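Local coordinates for protein acetylserotonin O-methyltransferase (Homo sapiens, PDB 4A6D) that transfers a methyl group from S-adenosylmethionine to N-acetylserotonin, producing melatonin in the last step of its synthesis, and works as a homodimer, at residues S113-C116 and W117-A121; Y248-A251 and R252-H255; G292-L295 and T296-S300. One frame throughout, in Å; residues are numbered along the deposited sequence.

Contact 1: S113-C116 and W117-A121; sequences SYRC and WGHLA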
loop_
_atom_site.group_PDB
_atom_site.type_symbol
_atom_site.label_atom_id
_atom_site.label_comp_id
_atom_site.label_asym_id
_atom_site.label_seq_id
_atom_site.Cartn_x
_atom_site.Cartn_y
_atom_site.Cartn_z
ATOM N N SER A 113 -3.656 9.430 -5.324
ATOM C CA SER A 113 -2.640 8.480 -5.806
ATOM C C SER A 113 -3.012 7.029 -5.542
ATOM O O SER A 113 -2.852 6.192 -6.429
ATOM C CB SER A 113 -1.279 8.778 -5.178
ATOM O OG SER A 113 -1.043 10.174 -5.130
ATOM N N TYR A 114 -3.490 6.732 -4.317
ATOM C CA TYR A 114 -3.895 5.386 -3.883
ATOM C C TYR A 114 -4.956 4.830 -4.814
ATOM O O TYR A 114 -4.827 3.697 -5.276
ATOM C CB TYR A 114 -4.363 5.402 -2.416
ATOM C CG TYR A 114 -4.699 4.038 -1.871
ATOM C CD1 TYR A 114 -5.974 3.485 -2.047
ATOM C CD2 TYR A 114 -3.764 3.305 -1.149
ATOM C CE1 TYR A 114 -6.289 2.226 -1.546
ATOM C CE2 TYR A 114 -4.078 2.048 -0.624
ATOM C CZ TYR A 114 -5.336 1.504 -0.843
ATOM O OH TYR A 114 -5.660 0.271 -0.318
ATOM N N ARG A 115 -5.984 5.641 -5.111
ATOM C CA ARG A 115 -7.078 5.295 -6.027
ATOM C C ARG A 115 -6.487 4.954 -7.408
ATOM O O ARG A 115 -6.628 3.819 -7.852
ATOM C CB ARG A 115 -8.086 6.453 -6.124
ATOM C CG ARG A 115 -9.238 6.334 -5.131
ATOM C CD ARG A 115 -10.576 6.839 -5.676
ATOM N NE ARG A 115 -11.058 6.129 -6.877
ATOM C CZ ARG A 115 -11.646 4.931 -6.886
ATOM N NH1 ARG A 115 -11.813 4.254 -5.753
ATOM N NH2 ARG A 115 -12.051 4.392 -8.031
ATOM N N CYS A 116 -5.731 5.902 -8.017
ATOM C CA CYS A 116 -5.041 5.756 -9.307
ATOM C C CYS A 116 -4.230 4.447 -9.390
ATOM O O CYS A 116 -4.365 3.682 -10.352
ATOM C CB CYS A 116 -4.170 6.980 -9.592
ATOM S SG CYS A 116 -5.066 8.375 -10.319
ATOM N N TRP A 117 -3.450 4.162 -8.337
ATOM C CA TRP A 117 -2.595 2.978 -8.256
ATOM C C TRP A 117 -3.307 1.614 -8.312
ATOM O O TRP A 117 -2.673 0.614 -8.645
ATOM C CB TRP A 117 -1.576 3.103 -7.125
ATOM C CG TRP A 117 -0.339 3.857 -7.526
ATOM C CD1 TRP A 117 -0.221 5.203 -7.742
ATOM C CD2 TRP A 117 0.948 3.290 -7.805
ATOM N NE1 TRP A 117 1.086 5.518 -8.034
ATOM C CE2 TRP A 117 1.816 4.360 -8.121
ATOM C CE3 TRP A 117 1.459 1.972 -7.809
ATOM C CZ2 TRP A 117 3.164 4.160 -8.431
ATOM C CZ3 TRP A 117 2.796 1.777 -8.116
ATOM C CH2 TRP A 117 3.633 2.867 -8.428
ATOM N N GLY A 118 -4.617 1.594 -8.074
ATOM C CA GLY A 118 -5.410 0.381 -8.236
ATOM C C GLY A 118 -5.477 -0.015 -9.705
ATOM O O GLY A 118 -5.601 -1.194 -10.042
ATOM N N HIS A 119 -5.332 0.981 -10.589
ATOM C CA HIS A 119 -5.323 0.806 -12.041
ATOM C C HIS A 119 -3.882 0.713 -12.599
ATOM O O HIS A 119 -3.689 0.979 -13.784
ATOM C CB HIS A 119 -6.113 1.944 -12.729
ATOM C CG HIS A 119 -7.504 2.098 -12.211
ATOM N ND1 HIS A 119 -8.523 1.273 -12.635
ATOM C CD2 HIS A 119 -7.993 2.964 -11.296
ATOM C CE1 HIS A 119 -9.599 1.655 -11.965
ATOM N NE2 HIS A 119 -9.332 2.674 -11.153
ATOM N N LEU A 120 -2.899 0.274 -11.769
ATOM C CA LEU A 120 -1.480 0.150 -12.148
ATOM C C LEU A 120 -1.252 -0.771 -13.343
ATOM O O LEU A 120 -0.514 -0.397 -14.261
ATOM C CB LEU A 120 -0.563 -0.266 -10.967
ATOM C CG LEU A 120 0.930 -0.431 -11.316
ATOM C CD1 LEU A 120 1.541 0.879 -11.815
ATOM C CD2 LEU A 120 1.712 -0.933 -10.169
ATOM N N ALA A 121 -1.869 -1.961 -13.321
ATOM C CA ALA A 121 -1.738 -2.971 -14.368
ATOM C C ALA A 121 -2.129 -2.426 -15.741
ATOM O O ALA A 121 -1.431 -2.712 -16.714
ATOM C CB ALA A 121 -2.544 -4.214 -14.019
#
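The short turn that joins helix 103-117 to helix 120-126 links S113-C116 with W117-A121, at the dimer interface and beside the substrate site of this O-methyltransferase. The backbone changes its hydrogen-bond spacing here. W117 N still makes an alpha-helical bond to S113 O, four residues back, at 2.8 Å. One residue on, the step shortens to three: G118 N bonds to R115 O at 3.0 Å, and H119 N to C116 O at 2.9 Å. In this tightened turn G118 N stands 48° out of the carbonyl plane of R115, and H119 N likewise lies above that of C116. A type I beta turn from W117 to L120 leads into the next helix, with H119 at its N-cap position.

The indole of W117 lies with its pyrrole edge against the preceding turn of its own helix, and CD1 comes within 3.1 Å of S113 O, near the ring plane. L120 CD1 covers one indole face, offset toward the rim. NE1 donates to OD1 of N302, a substrate-binding residue, which is consistent with W117 helping to position N302 from the second shell. F19 of the second subunit packs edge-to-face with the indole, and the ring of Y114 stacks on Y114 of that subunit.

On the side of R115 and H119 the two side chains only approach, R115 NH2 lying 4.5 Å from H119 NE2. H119 has CG anti to its carbonyl carbon (chi1 -54°), which brings the imidazole back toward the carbonyls of R115 and C116; its CB rests 3.4 Å from C116 O, and CD2 lies 3.8 Å from R115 O.

Contact 2: Y248-A251 and R252-H255; sequences YILA and RVLH. With SAM (S-adenosylmethionine), chain D.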
loop_
_atom_site.group_PDB
_atom_site.type_symbol
_atom_site.label_atom_id
_atom_site.label_comp_id
_atom_site.label_asym_id
_atom_site.label_seq_id
_atom_site.Cartn_x
_atom_site.Cartn_y
_atom_site.Cartn_z
ATOM N N TYR A 248 15.652 31.013 -13.882
ATOM C CA TYR A 248 14.341 30.356 -13.954
ATOM C C TYR A 248 14.439 29.031 -13.188
ATOM O O TYR A 248 15.372 28.262 -13.428
ATOM C CB TYR A 248 13.885 30.167 -15.413
ATOM C CG TYR A 248 13.568 31.498 -16.074
ATOM C CD1 TYR A 248 12.304 32.076 -15.953
ATOM C CD2 TYR A 248 14.559 32.230 -16.728
ATOM C CE1 TYR A 248 12.029 33.330 -16.482
ATOM C CE2 TYR A 248 14.289 33.490 -17.275
ATOM C CZ TYR A 248 13.025 34.033 -17.142
ATOM O OH TYR A 248 12.722 35.234 -17.720
ATOM N N ILE A 249 13.541 28.804 -12.211
ATOM C CA ILE A 249 13.523 27.585 -11.384
ATOM C C ILE A 249 12.406 26.663 -11.849
ATOM O O ILE A 249 11.266 27.105 -11.950
ATOM C CB ILE A 249 13.402 27.896 -9.862
ATOM C CG1 ILE A 249 14.448 28.958 -9.404
ATOM C CG2 ILE A 249 13.433 26.602 -9.008
ATOM C CD1 ILE A 249 14.326 29.464 -7.907
ATOM N N LEU A 250 12.721 25.398 -12.143
ATOM C CA LEU A 250 11.696 24.416 -12.531
ATOM C C LEU A 250 11.721 23.259 -11.521
ATOM O O LEU A 250 12.536 22.333 -11.660
ATOM C CB LEU A 250 11.877 23.886 -13.972
ATOM C CG LEU A 250 11.511 24.775 -15.159
ATOM C CD1 LEU A 250 11.929 24.106 -16.449
ATOM C CD2 LEU A 250 10.021 25.015 -15.242
ATOM N N ALA A 251 10.922 23.378 -10.435
ATOM C CA ALA A 251 10.858 22.342 -9.374
ATOM C C ALA A 251 9.612 21.505 -9.617
ATOM O O ALA A 251 8.495 22.037 -9.627
ATOM C CB ALA A 251 10.822 22.974 -7.988
ATOM N N ARG A 252 9.820 20.205 -9.906
ATOM C CA ARG A 252 8.767 19.227 -10.193
ATOM C C ARG A 252 7.846 19.669 -11.331
ATOM O O ARG A 252 6.630 19.485 -11.278
ATOM C CB ARG A 252 7.983 18.846 -8.927
ATOM C CG ARG A 252 8.787 18.041 -7.902
ATOM C CD ARG A 252 8.481 18.609 -6.550
ATOM N NE ARG A 252 7.736 17.685 -5.714
ATOM C CZ ARG A 252 7.001 18.039 -4.663
ATOM N NH1 ARG A 252 6.838 19.318 -4.357
ATOM N NH2 ARG A 252 6.400 17.113 -3.927
ATOM N N VAL A 253 8.430 20.261 -12.363
ATOM C CA VAL A 253 7.641 20.664 -13.510
ATOM C C VAL A 253 7.961 19.673 -14.617
ATOM O O VAL A 253 7.063 19.039 -15.113
ATOM C CB VAL A 253 7.906 22.152 -13.914
ATOM C CG1 VAL A 253 7.305 22.468 -15.277
ATOM C CG2 VAL A 253 7.385 23.110 -12.847
ATOM N N LEU A 254 9.243 19.505 -14.965
ATOM C CA LEU A 254 9.687 18.627 -16.056
ATOM C C LEU A 254 9.208 17.166 -15.944
ATOM O O LEU A 254 8.833 16.546 -16.942
ATOM C CB LEU A 254 11.235 18.724 -16.233
ATOM C CG LEU A 254 11.796 20.070 -16.732
ATOM C CD1 LEU A 254 13.303 19.991 -16.963
ATOM C CD2 LEU A 254 11.096 20.547 -18.023
ATOM N N HIS A 255 9.162 16.636 -14.738
ATOM C CA HIS A 255 8.712 15.253 -14.548
ATOM C C HIS A 255 7.231 15.002 -14.925
ATOM O O HIS A 255 6.860 13.845 -15.122
ATOM C CB HIS A 255 9.091 14.724 -13.144
ATOM C CG HIS A 255 8.206 15.208 -12.036
ATOM N ND1 HIS A 255 8.120 14.525 -10.833
ATOM C CD2 HIS A 255 7.379 16.277 -11.981
ATOM C CE1 HIS A 255 7.234 15.190 -10.105
ATOM N NE2 HIS A 255 6.785 16.263 -10.746
HETATM N N SAM D . 7.008 23.863 -8.130
HETATM C CA SAM D . 6.031 23.385 -7.127
HETATM C C SAM D . 6.533 22.361 -6.088
HETATM O O SAM D . 7.454 21.635 -6.403
HETATM O OXT SAM D . 6.035 22.234 -4.924
HETATM C CB SAM D . 4.823 22.906 -7.893
HETATM C CG SAM D . 5.069 21.618 -8.688
HETATM S SD SAM D . 3.484 21.117 -9.451
HETATM C CE SAM D . 3.838 19.457 -9.861
HETATM C "C5'" SAM D . 3.609 21.748 -11.157
HETATM C "C4'" SAM D . 3.162 23.215 -11.084
HETATM O "O4'" SAM D . 3.156 23.661 -12.428
HETATM C "C3'" SAM D . 1.694 23.377 -10.531
HETATM O "O3'" SAM D . 1.635 24.365 -9.488
HETATM C "C2'" SAM D . 0.890 23.742 -11.822
HETATM O "O2'" SAM D . -0.275 24.554 -11.673
HETATM C "C1'" SAM D . 1.972 24.472 -12.638
HETATM N N9 SAM D . 1.664 24.514 -14.083
HETATM C C8 SAM D . 1.233 23.450 -14.871
HETATM N N7 SAM D . 1.071 23.844 -16.099
HETATM C C5 SAM D . 1.328 25.208 -16.182
HETATM C C6 SAM D . 1.302 26.185 -17.195
HETATM N N6 SAM D . 1.016 25.803 -18.463
HETATM N N1 SAM D . 1.673 27.482 -16.901
HETATM C C2 SAM D . 1.957 27.863 -15.647
HETATM N N3 SAM D . 1.976 26.955 -14.661
HETATM C C4 SAM D . 1.736 25.646 -14.878
HETATM O O HOH W 1 11.508 20.569 -13.244
#
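L250, near the end of strand 247-251 in the Rossmann-like sheet, reaches forward to the loop that follows: its CD2 meets V253 CG1 at 3.7 Å, and its CD1 meets L254 CD2 at 4.0 Å, each pair of side chains crossing at about a right angle. A water bridges the same bend, donating to L250 O at 2.6 Å and accepting from L254 N at 3.0 Å. A251 then turns its carbonyl to the cofactor and takes a hydrogen bond from the amino N of S-adenosylmethionine into A251 O, 2.8 Å long. R252, in a left-handed backbone conformation, bends at chi2 and chi3 so that NH1 donates to cofactor O at 3.2 Å; OXT also lies at the guanidinium edge, near its plane. L160 O is a second acceptor for NH1. Further hydrogen bonds to the cofactor come from D236, D210, Y147, G187, W164 and F237. With both ends of its amino-acid moiety gripped, the cofactor presents its methyl CE 4.4 Å from H255 NE2, near the imidazole plane, while E311 holds ND1; this is consistent with H255 acting as the proton acceptor during methyl transfer.

Contact 3: G292-L295 and T296-S300; sequences GPLL and TQLYS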
loop_
_atom_site.group_PDB
_atom_site.type_symbol
_atom_site.label_atom_id
_atom_site.label_comp_id
_atom_site.label_asym_id
_atom_site.label_seq_id
_atom_site.Cartn_x
_atom_site.Cartn_y
_atom_site.Cartn_z
ATOM N N GLY A 292 17.492 2.648 -9.684
ATOM C CA GLY A 292 17.445 3.184 -8.336
ATOM C C GLY A 292 17.539 4.691 -8.355
ATOM O O GLY A 292 17.872 5.277 -9.384
ATOM N N PRO A 293 17.315 5.366 -7.221
ATOM C CA PRO A 293 16.882 4.803 -5.921
ATOM C C PRO A 293 15.455 4.270 -6.051
ATOM O O PRO A 293 14.700 4.722 -6.928
ATOM C CB PRO A 293 16.948 6.014 -4.974
ATOM C CG PRO A 293 17.768 7.122 -5.752
ATOM C CD PRO A 293 17.481 6.839 -7.184
ATOM N N LEU A 294 15.079 3.294 -5.193
ATOM C CA LEU A 294 13.764 2.686 -5.224
ATOM C C LEU A 294 12.627 3.718 -5.172
ATOM O O LEU A 294 11.689 3.640 -5.975
ATOM C CB LEU A 294 13.649 1.635 -4.108
ATOM C CG LEU A 294 12.266 0.988 -3.838
ATOM C CD1 LEU A 294 11.638 0.416 -5.106
ATOM C CD2 LEU A 294 12.410 -0.079 -2.776
ATOM N N LEU A 295 12.722 4.684 -4.246
ATOM C CA LEU A 295 11.699 5.711 -4.083
ATOM C C LEU A 295 11.521 6.505 -5.403
ATOM O O LEU A 295 10.397 6.790 -5.770
ATOM C CB LEU A 295 12.060 6.619 -2.876
ATOM C CG LEU A 295 11.040 7.727 -2.520
ATOM C CD1 LEU A 295 11.085 8.050 -1.051
ATOM C CD2 LEU A 295 11.349 8.999 -3.273
ATOM N N THR A 296 12.625 6.807 -6.126
ATOM C CA THR A 296 12.619 7.526 -7.412
ATOM C C THR A 296 11.975 6.689 -8.504
ATOM O O THR A 296 11.210 7.221 -9.305
ATOM C CB THR A 296 14.028 7.999 -7.783
ATOM O OG1 THR A 296 14.541 8.772 -6.700
ATOM C CG2 THR A 296 14.043 8.841 -9.037
ATOM N N GLN A 297 12.298 5.383 -8.543
ATOM C CA GLN A 297 11.689 4.437 -9.482
ATOM C C GLN A 297 10.159 4.390 -9.232
ATOM O O GLN A 297 9.383 4.401 -10.199
ATOM C CB GLN A 297 12.268 3.032 -9.287
ATOM C CG GLN A 297 13.696 2.839 -9.764
ATOM C CD GLN A 297 14.137 1.466 -9.320
ATOM O OE1 GLN A 297 14.454 1.231 -8.156
ATOM N NE2 GLN A 297 14.068 0.502 -10.198
ATOM N N LEU A 298 9.732 4.382 -7.940
ATOM C CA LEU A 298 8.301 4.352 -7.612
ATOM C C LEU A 298 7.641 5.634 -8.102
ATOM O O LEU A 298 6.591 5.575 -8.740
ATOM C CB LEU A 298 8.025 4.094 -6.106
ATOM C CG LEU A 298 8.405 2.714 -5.524
ATOM C CD1 LEU A 298 8.357 2.744 -4.035
ATOM C CD2 LEU A 298 7.484 1.605 -6.023
ATOM N N TYR A 299 8.316 6.763 -7.887
ATOM C CA TYR A 299 7.931 8.094 -8.363
ATOM C C TYR A 299 7.843 8.152 -9.883
ATOM O O TYR A 299 6.947 8.826 -10.396
ATOM C CB TYR A 299 8.924 9.160 -7.872
ATOM C CG TYR A 299 8.714 9.642 -6.448
ATOM C CD1 TYR A 299 8.058 8.841 -5.501
ATOM C CD2 TYR A 299 9.194 10.884 -6.036
ATOM C CE1 TYR A 299 7.862 9.282 -4.192
ATOM C CE2 TYR A 299 9.027 11.324 -4.721
ATOM C CZ TYR A 299 8.372 10.513 -3.800
ATOM O OH TYR A 299 8.221 10.942 -2.507
ATOM N N SER A 300 8.745 7.445 -10.612
ATOM C CA SER A 300 8.661 7.453 -12.085
ATOM C C SER A 300 7.415 6.687 -12.538
ATOM O O SER A 300 6.736 7.108 -13.473
ATOM C CB SER A 300 9.928 6.895 -12.730
ATOM O OG SER A 300 9.966 7.215 -14.112
#
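L295 and Y299 meet one turn apart at the start of helix 294-305, in a local i to i+4 contact on the methyltransferase domain. Extending anti to the amide N (chi1 -177°), the L295 side chain brings its CD2 methyl over one face of the Y299 ring in a CH-pi contact, 3.5 Å from the centroid and 17° off the ring normal. The ring's CD1 sits 3.1 Å from L295 O, while I337 and Y338 also touch the side chain of Y299. Replacement by an alanine would probably leave L295 CD2 without the aromatic face it rests on and open a gap toward I337 and Y338.

This is the first turn of an alpha helix with P293, preceded by a cis peptide bond, at the N-cap position. Q297 N donates to P293 O at 3.0 Å, L298 N to L294 O at 2.9 Å, and Y299 N to L295 O at 3.0 Å. P293 CD lies 3.6 Å from T296 OG1, whose hydroxyl is hydrogen-bonded to S284 OG. L294 CD1 packs on L298 CG, and L294 also touches L70 of the second subunit. Extended beyond CG, the Q297 chain runs past G292 toward the helix start, and OE1 comes within 3.3 Å of L294 CA; the same oxygen is hydrogen-bonded to S69 OG of the second subunit.

How the contacts relate
Each contact joins adjoining segments, so none closes a long loop; the three run in series without nesting or crossing. Contact 1 comes first, at the turn between helices 103-117 and 120-126. Contact 2 follows more than a hundred residues later, where strand 247-251 gives way to its cofactor-binding loop, and contact 3 begins helix 294-305. Contacts 1 and 3 touch directly, W117 CZ2 lying 3.7 Å from L298 O, and both reach the second subunit. Contact 2 stays within its own chain, its nearest atoms about 6 Å from contact 3, yet E311 links them by bonding to H255 ND1 through its carboxylate and to S300 OG through its backbone N.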